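PDB 4DNH: uncharacterized protein from Sinorhizobium meliloti, which is of unknown function but folds as a TIM barrel and is probably related to the dihydrodipicolinate synthase family. Local coordinates for residues 262-267 with 272-277. Sequence-based numbering, arbitrary orientation.
Sequences ELIAGD and SDALLG
Leu263 and Ser272 open the contact between the last turn of helix 260-265 and strand 273-276, the eighth strand of the parallel TIM barrel, which follows that helix in a beta-alpha-beta unit with strand 251-254. The carbonyl oxygen of Leu263 accepts a hydrogen bond from the backbone N of Ser272 (N to O 3.0 Å), the donor tilted 34° from the carbonyl plane. Arg243 also donates to this oxygen and to Ser272 OG, which is further bonded to Glu239, so the helix end and the strand entrance share a polar cluster that Glu239 and Arg243 of helix 236-243 supply. Next along the helix, Ile264 sends its CA-H to Ser272 O (CA to O 3.3 Å) in an almost straight C-H...O contact, 167° at the hydrogen. Its CG1 branch, anti to the carbonyl carbon (chi1 -63°), runs along the strand past Asp273 O and carries CD1 to Ala274 CB at 3.8 Å. Farthest down the strand, Ile264 and Leu276 meet tip to tip, CD1 to CD1 at 4.1 Å. An alanine in place of Ile264 would probably open a gap over Ala274 and take away the methyl that meets Leu276 CD1. Gly266 then ends the helix with positive phi, its N still bonded to Glu262 O at 3.1 Å.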
loop_
_atom_site.group_PDB
_atom_site.type_symbol
_atom_site.label_atom_id
_atom_site.label_comp_id
_atom_site.label_asym_id
_atom_site.label_seq_id
_atom_site.Cartn_x
_atom_site.Cartn_y
_atom_site.Cartn_z
ATOM N N GLU A 262 -2.294 12.291 11.216
ATOM C CA GLU A 262 -2.338 12.318 12.677
ATOM C C GLU A 262 -1.322 11.368 13.299
ATOM O O GLU A 262 -0.639 11.729 14.270
ATOM C CB GLU A 262 -3.746 11.982 13.198
ATOM C CG GLU A 262 -3.873 12.076 14.716
ATOM C CD GLU A 262 -5.161 11.477 15.279
ATOM O OE1 GLU A 262 -6.192 11.481 14.567
ATOM O OE2 GLU A 262 -5.146 11.017 16.454
ATOM N N LEU A 263 -1.236 10.159 12.748
ATOM C CA LEU A 263 -0.367 9.118 13.294
ATOM C C LEU A 263 1.114 9.351 13.013
ATOM O O LEU A 263 1.946 9.153 13.909
ATOM C CB LEU A 263 -0.802 7.738 12.796
ATOM C CG LEU A 263 -2.243 7.315 13.115
ATOM C CD1 LEU A 263 -2.683 6.170 12.217
ATOM C CD2 LEU A 263 -2.365 6.934 14.576
ATOM N N ILE A 264 1.443 9.776 11.783
ATOM C CA ILE A 264 2.832 10.076 11.396
ATOM C C ILE A 264 3.419 11.220 12.246
ATOM O O ILE A 264 4.516 11.089 12.785
ATOM C CB ILE A 264 2.973 10.306 9.878
ATOM C CG1 ILE A 264 2.607 9.020 9.122
ATOM C CG2 ILE A 264 4.395 10.688 9.499
ATOM C CD1 ILE A 264 2.422 9.177 7.621
ATOM N N ALA A 265 2.667 12.312 12.397
ATOM C CA ALA A 265 3.053 13.420 13.285
ATOM C C ALA A 265 3.168 12.957 14.743
ATOM O O ALA A 265 4.038 13.407 15.478
ATOM C CB ALA A 265 2.069 14.580 13.169
ATOM N N GLY A 266 2.287 12.050 15.152
ATOM C CA GLY A 266 2.345 11.464 16.493
ATOM C C GLY A 266 1.790 12.320 17.619
ATOM O O GLY A 266 1.301 13.430 17.408
ATOM N N ASP A 267 1.864 11.777 18.828
ATOM C CA ASP A 267 1.422 12.476 20.020
ATOM C C ASP A 267 2.583 12.760 20.964
ATOM O O ASP A 267 3.752 12.644 20.584
ATOM C CB ASP A 267 0.302 11.698 20.736
ATOM C CG ASP A 267 0.476 10.176 20.665
ATOM O OD1 ASP A 267 1.611 9.666 20.841
ATOM O OD2 ASP A 267 -0.554 9.489 20.450
ATOM N N SER A 272 4.333 7.380 14.576
ATOM C CA SER A 272 4.585 6.207 13.742
ATOM C C SER A 272 5.200 6.560 12.395
ATOM O O SER A 272 5.055 7.685 11.903
ATOM C CB SER A 272 3.363 5.276 13.595
ATOM O OG SER A 272 2.131 5.961 13.611
ATOM N N ASP A 273 5.918 5.585 11.836
ATOM C CA ASP A 273 6.454 5.656 10.485
ATOM C C ASP A 273 5.358 5.282 9.471
ATOM O O ASP A 273 4.176 5.309 9.808
ATOM C CB ASP A 273 7.698 4.770 10.381
ATOM C CG ASP A 273 8.887 5.345 11.151
ATOM O OD1 ASP A 273 9.356 6.445 10.775
ATOM O OD2 ASP A 273 9.349 4.702 12.125
ATOM N N ALA A 274 5.722 4.955 8.236
ATOM C CA ALA A 274 4.710 4.836 7.191
ATOM C C ALA A 274 4.994 3.780 6.143
ATOM O O ALA A 274 6.097 3.671 5.632
ATOM C CB ALA A 274 4.483 6.179 6.519
ATOM N N LEU A 275 3.970 3.003 5.835
ATOM C CA LEU A 275 3.999 2.040 4.751
ATOM C C LEU A 275 2.558 2.010 4.235
ATOM O O LEU A 275 1.699 1.251 4.717
ATOM C CB LEU A 275 4.471 0.682 5.265
ATOM C CG LEU A 275 4.972 -0.352 4.257
ATOM C CD1 LEU A 275 5.542 -1.519 5.049
ATOM C CD2 LEU A 275 3.853 -0.815 3.321
ATOM N N LEU A 276 2.313 2.871 3.256
ATOM C CA LEU A 276 0.964 3.249 2.866
ATOM C C LEU A 276 0.725 3.125 1.372
ATOM O O LEU A 276 1.546 3.567 0.560
ATOM C CB LEU A 276 0.715 4.706 3.273
ATOM C CG LEU A 276 0.549 4.998 4.760
ATOM C CD1 LEU A 276 0.785 6.478 5.026
ATOM C CD2 LEU A 276 -0.832 4.579 5.232
ATOM N N GLY A 277 -0.423 2.553 1.010
ATOM C CA GLY A 277 -0.902 2.594 -0.370
ATOM C C GLY A 277 -1.273 4.010 -0.799
ATOM O O GLY A 277 -1.164 4.337 -1.973
#